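Local coordinates for protein putative TetR-family transcriptional regulator (PDB 2HXO) that probably binds DNA as a TetR-family transcriptional regulator, pairing a predicted helix-turn-helix motif with an all-helical C-terminal domain, at residues A93-L98 with E216-G221; G97-T102 with G162-N167; F147-A152 with T227-L232. All coordinates share one frame; numbering follows the deposited sequence.

How the interactions relate
All three contacts lie in the helical TetR C-terminal domain and tie together three of its helices, 87-104, 146-166 and 214-230, one pair at a time. Interactions 1 and 2 share G97 and L98 of helix 87-104 and meet directly, the ring of F218 packing on that of W99; each is partly buried. Interaction 3 is buried, yet its centre lies about 18 Å from that of the chain, against about 9 and 6 Å for interactions 1 and 2. The chemistry differs: hydrocarbon and a ring edge in interaction 1, an amide stacked on an indole in interaction 2, aliphatic side chains on an alanine and its backbone carbonyl in interaction 3. The second subunit touches all three.

Interaction 1: A93-L98 with E216-G221; sequences AVALGL and EQFLAG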
ATOM      1  N   ALA A  93      -2.257 -17.462  -5.394  1.00 32.63           N
ATOM      2  CA  ALA A  93      -3.422 -17.862  -4.607  1.00 33.92           C
ATOM      3  C   ALA A  93      -3.385 -17.110  -3.283  1.00 35.06           C
ATOM      4  O   ALA A  93      -4.420 -16.657  -2.793  1.00 37.46           O
ATOM      5  CB  ALA A  93      -3.419 -19.369  -4.354  1.00 31.61           C
ATOM      6  N   VAL A  94      -2.199 -16.971  -2.698  1.00 34.74           N
ATOM      7  CA  VAL A  94      -2.099 -16.239  -1.443  1.00 34.34           C
ATOM      8  C   VAL A  94      -2.505 -14.786  -1.662  1.00 34.03           C
ATOM      9  O   VAL A  94      -3.295 -14.242  -0.898  1.00 35.66           O
ATOM     10  CB  VAL A  94      -0.679 -16.257  -0.869  1.00 34.41           C
ATOM     11  CG1 VAL A  94      -0.608 -15.307   0.328  1.00 33.96           C
ATOM     12  CG2 VAL A  94      -0.315 -17.664  -0.447  1.00 32.43           C
ATOM     13  N   ALA A  95      -1.976 -14.172  -2.716  1.00 33.82           N
ATOM     14  CA  ALA A  95      -2.265 -12.773  -3.033  1.00 33.98           C
ATOM     15  C   ALA A  95      -3.749 -12.529  -3.364  1.00 35.61           C
ATOM     16  O   ALA A  95      -4.337 -11.540  -2.917  1.00 35.73           O
ATOM     17  CB  ALA A  95      -1.375 -12.313  -4.192  1.00 32.16           C
ATOM     18  N   LEU A  96      -4.356 -13.418  -4.148  1.00 36.31           N
ATOM     19  CA  LEU A  96      -5.776 -13.264  -4.482  1.00 37.06           C
ATOM     20  C   LEU A  96      -6.629 -13.447  -3.236  1.00 37.04           C
ATOM     21  O   LEU A  96      -7.644 -12.776  -3.071  1.00 35.82           O
ATOM     22  CB  LEU A  96      -6.205 -14.274  -5.543  1.00 38.66           C
ATOM     23  CG  LEU A  96      -5.642 -13.978  -6.929  1.00 42.05           C
ATOM     24  CD1 LEU A  96      -6.089 -15.066  -7.901  1.00 42.39           C
ATOM     25  CD2 LEU A  96      -6.109 -12.596  -7.384  1.00 41.54           C
ATOM     26  N   GLY A  97      -6.218 -14.366  -2.366  1.00 38.15           N
ATOM     27  CA  GLY A  97      -6.947 -14.577  -1.128  1.00 37.53           C
ATOM     28  C   GLY A  97      -6.950 -13.255  -0.377  1.00 40.12           C
ATOM     29  O   GLY A  97      -7.988 -12.823   0.117  1.00 41.78           O
ATOM     30  N   LEU A  98      -5.795 -12.593  -0.301  1.00 39.89           N
ATOM     31  CA  LEU A  98      -5.722 -11.315   0.399  1.00 40.52           C
ATOM     32  C   LEU A  98      -6.518 -10.237  -0.337  1.00 40.88           C
ATOM     33  O   LEU A  98      -7.248  -9.466   0.276  1.00 40.88           O
ATOM     34  CB  LEU A  98      -4.260 -10.878   0.567  1.00 40.02           C
ATOM     35  CG  LEU A  98      -3.458 -11.693   1.593  1.00 40.68           C
ATOM     36  CD1 LEU A  98      -2.020 -11.222   1.620  1.00 39.52           C
ATOM     37  CD2 LEU A  98      -4.103 -11.550   2.980  1.00 40.67           C
ATOM     38  N   GLU A 216      -7.072  -8.157 -12.594  1.00 44.36           N
ATOM     39  CA  GLU A 216      -6.074  -8.646 -13.535  1.00 43.32           C
ATOM     40  C   GLU A 216      -4.785  -7.846 -13.396  1.00 41.36           C
ATOM     41  O   GLU A 216      -3.685  -8.384 -13.540  1.00 41.72           O
ATOM     42  CB  GLU A 216      -6.604  -8.555 -14.965  1.00 45.12           C
ATOM     43  CG  GLU A 216      -7.694  -9.585 -15.258  1.00 52.11           C
ATOM     44  CD  GLU A 216      -7.297 -10.995 -14.826  1.00 55.49           C
ATOM     45  OE1 GLU A 216      -6.370 -11.575 -15.441  1.00 57.65           O
ATOM     46  OE2 GLU A 216      -7.908 -11.521 -13.861  1.00 57.82           O
ATOM     47  N   GLN A 217      -4.921  -6.556 -13.129  1.00 39.98           N
ATOM     48  CA  GLN A 217      -3.759  -5.708 -12.949  1.00 39.77           C
ATOM     49  C   GLN A 217      -2.979  -6.285 -11.766  1.00 39.07           C
ATOM     50  O   GLN A 217      -1.766  -6.498 -11.838  1.00 40.42           O
ATOM     51  CB  GLN A 217      -4.196  -4.275 -12.631  1.00 40.47           C
ATOM     52  CG  GLN A 217      -3.035  -3.352 -12.285  1.00 43.12           C
ATOM     53  CD  GLN A 217      -2.032  -3.282 -13.413  1.00 44.68           C
ATOM     54  OE1 GLN A 217      -2.399  -2.963 -14.542  1.00 44.44           O
ATOM     55  NE2 GLN A 217      -0.760  -3.591 -13.119  1.00 45.46           N
ATOM     56  N   PHE A 218      -3.704  -6.536 -10.682  1.00 37.58           N
ATOM     57  CA  PHE A 218      -3.149  -7.092  -9.467  1.00 37.71           C
ATOM     58  C   PHE A 218      -2.306  -8.331  -9.746  1.00 37.83           C
ATOM     59  O   PHE A 218      -1.137  -8.393  -9.356  1.00 40.00           O
ATOM     60  CB  PHE A 218      -4.281  -7.444  -8.505  1.00 38.50           C
ATOM     61  CG  PHE A 218      -3.804  -7.956  -7.170  1.00 43.09           C
ATOM     62  CD1 PHE A 218      -3.027  -7.149  -6.339  1.00 41.77           C
ATOM     63  CD2 PHE A 218      -4.115  -9.249  -6.751  1.00 42.08           C
ATOM     64  CE1 PHE A 218      -2.563  -7.617  -5.112  1.00 42.78           C
ATOM     65  CE2 PHE A 218      -3.655  -9.727  -5.525  1.00 43.86           C
ATOM     66  CZ  PHE A 218      -2.872  -8.900  -4.700  1.00 43.40           C
ATOM     67  N   LEU A 219      -2.893  -9.309 -10.434  1.00 37.77           N
ATOM     68  CA  LEU A 219      -2.199 -10.551 -10.776  1.00 38.50           C
ATOM     69  C   LEU A 219      -1.011 -10.358 -11.709  1.00 38.25           C
ATOM     70  O   LEU A 219      -0.037 -11.105 -11.630  1.00 39.12           O
ATOM     71  CB  LEU A 219      -3.165 -11.551 -11.411  1.00 38.77           C
ATOM     72  CG  LEU A 219      -4.187 -12.205 -10.480  1.00 43.15           C
ATOM     73  CD1 LEU A 219      -5.036 -13.198 -11.273  1.00 40.32           C
ATOM     74  CD2 LEU A 219      -3.457 -12.914  -9.337  1.00 41.06           C
ATOM     75  N   ALA A 220      -1.098  -9.376 -12.601  1.00 37.63           N
ATOM     76  CA  ALA A 220      -0.006  -9.096 -13.536  1.00 36.57           C
ATOM     77  C   ALA A 220       1.163  -8.495 -12.762  1.00 36.08           C
ATOM     78  O   ALA A 220       2.321  -8.851 -13.000  1.00 37.30           O
ATOM     79  CB  ALA A 220      -0.465  -8.128 -14.620  1.00 35.46           C
ATOM     80  N   GLY A 221       0.857  -7.599 -11.827  1.00 35.03           N
ATOM     81  CA  GLY A 221       1.904  -6.982 -11.024  1.00 35.37           C
ATOM     82  C   GLY A 221       2.642  -8.001 -10.164  1.00 36.33           C
ATOM     83  O   GLY A 221       3.874  -7.978 -10.080  1.00 36.42           O
TER
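L96 and L219 meet with their side chains crossed at about a right angle, packing helix 87-104 against helix 214-230 in the TetR-type C-terminal helical domain. The two short segments run roughly antiparallel, at 146°, with axes 10.5 Å apart. Both leucines set CG anti to their own carbonyl carbon (chi1 -71° and -72°), which swings the branched ends into the space between the helices. There CD2 of L219 nestles against the fork of L96, 3.3 Å from its CD2 and 3.4 Å from its CG.

F218 approaches differently, with its ring presented by an edge. CD2 of F218 lies 3.9 Å from CD2 of L96, a methyl that sits near the ring plane, while CE2 of F218 is 3.7 Å from CB of A95. The wall across from this edge is thus an alanine, small enough for the aromatic group to come right up to the helix backbone. Elsewhere the same ring stacks on W99 and touches I157 and A160 of helix 146-166, so it joins three helices. At its leading edge, CE2 of F218 stands 3.2 Å from the backbone O of A95.

Interaction 2: G97-T102 with G162-N167; sequences GLWDAT and GQNAAN
Helices 87-104 and 146-166 run nearly parallel where W99 and T102 meet N164 and A165, the short segments inclined by 23° with their axes 9.4 Å apart and the CA atoms of T102 and A165 only 6.2 Å from each other. This pairing belongs to the helical bundle of the TetR-type C-terminal domain.

The contact is carried by an amide-on-indole stack. The carboxamide of N164 lies over one face of the W99 ring system, the two planes just 16° apart, although the side chains as a whole cross at about a right angle. CB of N164 lies above the outer rim of the six-membered ring, 3.3 Å from CH2 of W99, and OD1 of N164 is 3.3 Å from CZ2 of W99. The amide reaches inward from that rim until ND2 of N164 stands over the ring centre, 3.6 Å above its plane. The asparagine reaches this place by setting CG anti to its backbone N (chi1 169°), and a weak hydrogen bond from ND2 to E103 would help to limit its rotation.

W99 also touches D214 and R215 of helix 214-230, placing the indole among three helices. Beside the stack, A165 CB packs 4.2 Å from the backbone O of T102. The hydroxyl of T102 turns back to its own helix, OG1 donating to the backbone O of W99 at 3.1 Å, tilted out of the carbonyl plane.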
ATOM      1  N   GLY A  97      -6.218 -14.366  -2.366  1.00 38.15           N
ATOM      2  CA  GLY A  97      -6.947 -14.577  -1.128  1.00 37.53           C
ATOM      3  C   GLY A  97      -6.950 -13.255  -0.377  1.00 40.12           C
ATOM      4  O   GLY A  97      -7.988 -12.823   0.117  1.00 41.78           O
ATOM      5  N   LEU A  98      -5.795 -12.593  -0.301  1.00 39.89           N
ATOM      6  CA  LEU A  98      -5.722 -11.315   0.399  1.00 40.52           C
ATOM      7  C   LEU A  98      -6.518 -10.237  -0.337  1.00 40.88           C
ATOM      8  O   LEU A  98      -7.248  -9.466   0.276  1.00 40.88           O
ATOM      9  CB  LEU A  98      -4.260 -10.878   0.567  1.00 40.02           C
ATOM     10  CG  LEU A  98      -3.458 -11.693   1.593  1.00 40.68           C
ATOM     11  CD1 LEU A  98      -2.020 -11.222   1.620  1.00 39.52           C
ATOM     12  CD2 LEU A  98      -4.103 -11.550   2.980  1.00 40.67           C
ATOM     13  N   TRP A  99      -6.373 -10.182  -1.658  1.00 41.76           N
ATOM     14  CA  TRP A  99      -7.087  -9.199  -2.463  1.00 41.11           C
ATOM     15  C   TRP A  99      -8.604  -9.333  -2.297  1.00 41.69           C
ATOM     16  O   TRP A  99      -9.300  -8.343  -2.052  1.00 40.74           O
ATOM     17  CB  TRP A  99      -6.713  -9.360  -3.939  1.00 41.62           C
ATOM     18  CG  TRP A  99      -7.608  -8.587  -4.880  1.00 44.31           C
ATOM     19  CD1 TRP A  99      -8.840  -8.973  -5.355  1.00 45.63           C
ATOM     20  CD2 TRP A  99      -7.323  -7.324  -5.497  1.00 44.19           C
ATOM     21  NE1 TRP A  99      -9.325  -8.032  -6.234  1.00 45.56           N
ATOM     22  CE2 TRP A  99      -8.415  -7.011  -6.339  1.00 44.94           C
ATOM     23  CE3 TRP A  99      -6.249  -6.431  -5.424  1.00 44.39           C
ATOM     24  CZ2 TRP A  99      -8.460  -5.843  -7.105  1.00 45.65           C
ATOM     25  CZ3 TRP A  99      -6.294  -5.267  -6.185  1.00 44.45           C
ATOM     26  CH2 TRP A  99      -7.391  -4.986  -7.015  1.00 47.11           C
ATOM     27  N   ASP A 100      -9.116 -10.553  -2.435  1.00 41.40           N
ATOM     28  CA  ASP A 100     -10.545 -10.788  -2.295  1.00 43.05           C
ATOM     29  C   ASP A 100     -11.031 -10.518  -0.872  1.00 45.19           C
ATOM     30  O   ASP A 100     -12.143 -10.012  -0.669  1.00 46.10           O
ATOM     31  CB  ASP A 100     -10.901 -12.223  -2.703  1.00 43.33           C
ATOM     32  CG  ASP A 100     -10.722 -12.467  -4.197  1.00 45.82           C
ATOM     33  OD1 ASP A 100     -10.747 -11.480  -4.972  1.00 47.27           O
ATOM     34  OD2 ASP A 100     -10.565 -13.641  -4.600  1.00 46.72           O
ATOM     35  N   ALA A 101     -10.210 -10.855   0.116  1.00 45.03           N
ATOM     36  CA  ALA A 101     -10.593 -10.624   1.500  1.00 45.27           C
ATOM     37  C   ALA A 101     -10.714  -9.125   1.801  1.00 45.75           C
ATOM     38  O   ALA A 101     -11.678  -8.698   2.433  1.00 45.82           O
ATOM     39  CB  ALA A 101      -9.575 -11.278   2.452  1.00 45.18           C
ATOM     40  N   THR A 102      -9.752  -8.320   1.357  1.00 45.90           N
ATOM     41  CA  THR A 102      -9.815  -6.886   1.635  1.00 47.38           C
ATOM     42  C   THR A 102     -10.948  -6.239   0.837  1.00 49.56           C
ATOM     43  O   THR A 102     -11.369  -5.115   1.105  1.00 48.85           O
ATOM     44  CB  THR A 102      -8.492  -6.185   1.293  1.00 46.05           C
ATOM     45  OG1 THR A 102      -8.356  -6.098  -0.126  1.00 48.57           O
ATOM     46  CG2 THR A 102      -7.315  -6.958   1.865  1.00 45.64           C
ATOM     47  N   GLY A 162      -4.454  -2.497  -1.010  1.00 52.54           N
ATOM     48  CA  GLY A 162      -4.792  -1.330  -0.214  1.00 52.78           C
ATOM     49  C   GLY A 162      -5.517  -0.296  -1.053  1.00 53.89           C
ATOM     50  O   GLY A 162      -6.531   0.259  -0.630  1.00 53.40           O
ATOM     51  N   GLN A 163      -4.998  -0.038  -2.249  1.00 54.61           N
ATOM     52  CA  GLN A 163      -5.608   0.928  -3.151  1.00 56.48           C
ATOM     53  C   GLN A 163      -6.967   0.405  -3.604  1.00 57.42           C
ATOM     54  O   GLN A 163      -7.925   1.165  -3.735  1.00 57.26           O
ATOM     55  CB  GLN A 163      -4.704   1.164  -4.365  1.00 56.99           C
ATOM     56  CG  GLN A 163      -5.085   2.363  -5.228  1.00 59.97           C
ATOM     57  CD  GLN A 163      -5.268   3.647  -4.415  1.00 62.41           C
ATOM     58  OE1 GLN A 163      -4.566   3.882  -3.428  1.00 63.34           O
ATOM     59  NE2 GLN A 163      -6.207   4.488  -4.839  1.00 63.35           N
ATOM     60  N   ASN A 164      -7.048  -0.900  -3.838  1.00 58.98           N
ATOM     61  CA  ASN A 164      -8.302  -1.516  -4.254  1.00 60.72           C
ATOM     62  C   ASN A 164      -9.390  -1.290  -3.195  1.00 62.38           C
ATOM     63  O   ASN A 164     -10.537  -0.980  -3.530  1.00 62.10           O
ATOM     64  CB  ASN A 164      -8.106  -3.015  -4.475  1.00 60.80           C
ATOM     65  CG  ASN A 164      -9.416  -3.747  -4.655  1.00 61.61           C
ATOM     66  OD1 ASN A 164     -10.169  -3.468  -5.587  1.00 61.33           O
ATOM     67  ND2 ASN A 164      -9.699  -4.687  -3.755  1.00 62.57           N
ATOM     68  N   ALA A 165      -9.030  -1.449  -1.923  1.00 65.13           N
ATOM     69  CA  ALA A 165      -9.981  -1.237  -0.831  1.00 68.00           C
ATOM     70  C   ALA A 165     -10.519   0.195  -0.872  1.00 70.01           C
ATOM     71  O   ALA A 165     -11.710   0.429  -0.642  1.00 70.60           O
ATOM     72  CB  ALA A 165      -9.315  -1.497   0.511  1.00 68.04           C
ATOM     73  N   ALA A 166      -9.638   1.147  -1.172  1.00 72.01           N
ATOM     74  CA  ALA A 166     -10.023   2.554  -1.253  1.00 74.15           C
ATOM     75  C   ALA A 166     -11.017   2.764  -2.397  1.00 75.81           C
ATOM     76  O   ALA A 166     -12.050   3.413  -2.221  1.00 75.72           O
ATOM     77  CB  ALA A 166      -8.787   3.424  -1.455  1.00 73.87           C
ATOM     78  N   ASN A 167     -10.700   2.214  -3.569  1.00 77.88           N
ATOM     79  CA  ASN A 167     -11.586   2.325  -4.730  1.00 79.97           C
ATOM     80  C   ASN A 167     -11.527   1.058  -5.595  1.00 81.37           C
ATOM     81  O   ASN A 167     -12.551   0.338  -5.636  1.00 82.42           O
ATOM     82  CB  ASN A 167     -11.225   3.559  -5.574  1.00 80.30           C
ATOM     83  CG  ASN A 167      -9.997   3.347  -6.453  1.00 80.04           C
ATOM     84  OD1 ASN A 167      -8.926   2.977  -5.973  1.00 79.00           O
ATOM     85  ND2 ASN A 167     -10.154   3.591  -7.751  1.00 80.34           N
TER

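Interaction 3: F147-A152 with T227-L232; sequences FTASSA and TGITAL
I229 meets A149 through a chi1 of -70° that sets CG1 anti to its carbonyl carbon, while chi2 near 173° extends the chain so that CD1 reaches helix 146-166. The same rotation places CG2 anti to the backbone N, and the methyl of A149 rests on the broad surface formed by CD1, CG1 and CG2: CD1 of I229 lies 4.0 Å from A149 CB, and CG2 lies 4.1 Å from that same carbon. Here the C-terminal end of helix 214-230 packs against the early turns of helix 146-166, within the helical C-terminal domain common to TetR regulators.

L232, a turn further on, adds a second hydrocarbon arm, its CD1 4.2 Å from A149 CB. The methyl of A149 is thus touched by the isoleucine and by the end of the leucine, and the backbones come close, with CA of A149 and CA of I229 6.3 Å apart. Around this point V136 of helix 124-138 covers A149, while M139 and V141 pack on I229, so the buried isoleucine packs on the loop after helix 124-138 as well as on A149. Replacing I229 with an alanine would probably open a gap beside the A149 methyl and take away part of the packing of M139 and V141.

On the far side of helix 146-166 the second subunit takes over, with H212 of that subunit meeting the F147 ring edge to face. The contact itself is held by dispersion and burial, with CD1 of I229 also resting 3.6 Å from the backbone O of A149, which implies that the fit depends on the shape and burial of hydrocarbon, with no polar pairing between the two segments to fix a direction.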
ATOM      1  N   PHE A 147      14.144 -13.094   2.857  1.00 39.75           N
ATOM      2  CA  PHE A 147      13.338 -12.052   3.474  1.00 37.91           C
ATOM      3  C   PHE A 147      13.046 -10.926   2.504  1.00 36.61           C
ATOM      4  O   PHE A 147      11.932 -10.394   2.465  1.00 34.01           O
ATOM      5  CB  PHE A 147      14.022 -11.482   4.717  1.00 41.96           C
ATOM      6  CG  PHE A 147      13.109 -10.616   5.546  1.00 42.73           C
ATOM      7  CD1 PHE A 147      11.896 -11.129   6.027  1.00 44.28           C
ATOM      8  CD2 PHE A 147      13.431  -9.289   5.813  1.00 43.01           C
ATOM      9  CE1 PHE A 147      11.006 -10.324   6.768  1.00 45.10           C
ATOM     10  CE2 PHE A 147      12.555  -8.471   6.552  1.00 43.95           C
ATOM     11  CZ  PHE A 147      11.335  -8.994   7.030  1.00 44.95           C
ATOM     12  N   THR A 148      14.051 -10.566   1.714  1.00 34.93           N
ATOM     13  CA  THR A 148      13.892  -9.502   0.741  1.00 34.82           C
ATOM     14  C   THR A 148      12.777  -9.852  -0.250  1.00 33.46           C
ATOM     15  O   THR A 148      11.844  -9.069  -0.463  1.00 30.53           O
ATOM     16  CB  THR A 148      15.214  -9.257  -0.031  1.00 35.87           C
ATOM     17  OG1 THR A 148      16.253  -8.935   0.894  1.00 37.18           O
ATOM     18  CG2 THR A 148      15.066  -8.107  -0.998  1.00 35.10           C
ATOM     19  N   ALA A 149      12.876 -11.037  -0.846  1.00 33.09           N
ATOM     20  CA  ALA A 149      11.886 -11.482  -1.814  1.00 33.36           C
ATOM     21  C   ALA A 149      10.493 -11.552  -1.192  1.00 33.99           C
ATOM     22  O   ALA A 149       9.512 -11.085  -1.770  1.00 34.91           O
ATOM     23  CB  ALA A 149      12.286 -12.832  -2.368  1.00 32.70           C
ATOM     24  N   SER A 150      10.408 -12.115   0.003  1.00 34.82           N
ATOM     25  CA  SER A 150       9.123 -12.245   0.683  1.00 36.20           C
ATOM     26  C   SER A 150       8.494 -10.912   1.035  1.00 35.71           C
ATOM     27  O   SER A 150       7.281 -10.732   0.863  1.00 35.35           O
ATOM     28  CB  SER A 150       9.286 -13.078   1.950  1.00 38.53           C
ATOM     29  OG  SER A 150       9.655 -14.402   1.611  1.00 43.51           O
ATOM     30  N   SER A 151       9.316  -9.986   1.539  1.00 34.79           N
ATOM     31  CA  SER A 151       8.851  -8.653   1.921  1.00 32.98           C
ATOM     32  C   SER A 151       8.382  -7.871   0.721  1.00 33.26           C
ATOM     33  O   SER A 151       7.425  -7.105   0.820  1.00 33.82           O
ATOM     34  CB  SER A 151       9.963  -7.863   2.615  1.00 36.66           C
ATOM     35  OG  SER A 151      10.251  -8.397   3.895  1.00 39.79           O
ATOM     36  N   ALA A 152       9.064  -8.047  -0.413  1.00 32.19           N
ATOM     37  CA  ALA A 152       8.677  -7.349  -1.632  1.00 32.10           C
ATOM     38  C   ALA A 152       7.286  -7.804  -2.065  1.00 33.23           C
ATOM     39  O   ALA A 152       6.434  -6.972  -2.396  1.00 32.28           O
ATOM     40  CB  ALA A 152       9.688  -7.606  -2.756  1.00 30.21           C
ATOM     41  N   THR A 227       8.615 -12.735 -11.431  1.00 28.60           N
ATOM     42  CA  THR A 227       9.609 -12.905 -12.495  1.00 28.12           C
ATOM     43  C   THR A 227      10.956 -12.340 -12.044  1.00 29.15           C
ATOM     44  O   THR A 227      12.016 -12.914 -12.333  1.00 28.76           O
ATOM     45  CB  THR A 227       9.160 -12.194 -13.773  1.00 28.38           C
ATOM     46  OG1 THR A 227       7.953 -12.811 -14.249  1.00 32.14           O
ATOM     47  CG2 THR A 227      10.232 -12.284 -14.858  1.00 28.29           C
ATOM     48  N   GLY A 228      10.912 -11.213 -11.333  1.00 30.02           N
ATOM     49  CA  GLY A 228      12.140 -10.625 -10.828  1.00 28.83           C
ATOM     50  C   GLY A 228      12.736 -11.543  -9.776  1.00 29.40           C
ATOM     51  O   GLY A 228      13.941 -11.758  -9.732  1.00 29.58           O
ATOM     52  N   ILE A 229      11.877 -12.118  -8.941  1.00 29.12           N
ATOM     53  CA  ILE A 229      12.334 -13.003  -7.889  1.00 29.26           C
ATOM     54  C   ILE A 229      12.943 -14.267  -8.471  1.00 31.62           C
ATOM     55  O   ILE A 229      13.973 -14.744  -7.984  1.00 31.85           O
ATOM     56  CB  ILE A 229      11.175 -13.349  -6.919  1.00 28.24           C
ATOM     57  CG1 ILE A 229      10.814 -12.104  -6.098  1.00 27.75           C
ATOM     58  CG2 ILE A 229      11.579 -14.483  -6.004  1.00 27.39           C
ATOM     59  CD1 ILE A 229       9.586 -12.228  -5.221  1.00 26.97           C
ATOM     60  N   THR A 230      12.332 -14.806  -9.527  1.00 33.05           N
ATOM     61  CA  THR A 230      12.863 -16.018 -10.136  1.00 35.02           C
ATOM     62  C   THR A 230      14.281 -15.813 -10.684  1.00 34.79           C
ATOM     63  O   THR A 230      15.036 -16.776 -10.770  1.00 35.12           O
ATOM     64  CB  THR A 230      11.942 -16.596 -11.292  1.00 35.50           C
ATOM     65  OG1 THR A 230      12.098 -15.838 -12.498  1.00 36.47           O
ATOM     66  CG2 THR A 230      10.508 -16.564 -10.890  1.00 31.76           C
ATOM     67  N   ALA A 231      14.643 -14.576 -11.039  1.00 33.71           N
ATOM     68  CA  ALA A 231      15.988 -14.295 -11.546  1.00 32.57           C
ATOM     69  C   ALA A 231      17.040 -14.286 -10.418  1.00 33.66           C
ATOM     70  O   ALA A 231      18.231 -14.155 -10.675  1.00 34.47           O
ATOM     71  CB  ALA A 231      16.004 -12.967 -12.305  1.00 31.08           C
ATOM     72  N   LEU A 232      16.599 -14.436  -9.170  1.00 33.73           N
ATOM     73  CA  LEU A 232      17.518 -14.476  -8.024  1.00 34.34           C
ATOM     74  C   LEU A 232      18.186 -15.854  -7.935  1.00 35.85           C
ATOM     75  O   LEU A 232      19.198 -16.029  -7.256  1.00 35.00           O
ATOM     76  CB  LEU A 232      16.776 -14.213  -6.716  1.00 30.53           C
ATOM     77  CG  LEU A 232      16.311 -12.783  -6.435  1.00 29.70           C
ATOM     78  CD1 LEU A 232      15.435 -12.798  -5.189  1.00 25.04           C
ATOM     79  CD2 LEU A 232      17.549 -11.852  -6.240  1.00 24.84           C
TER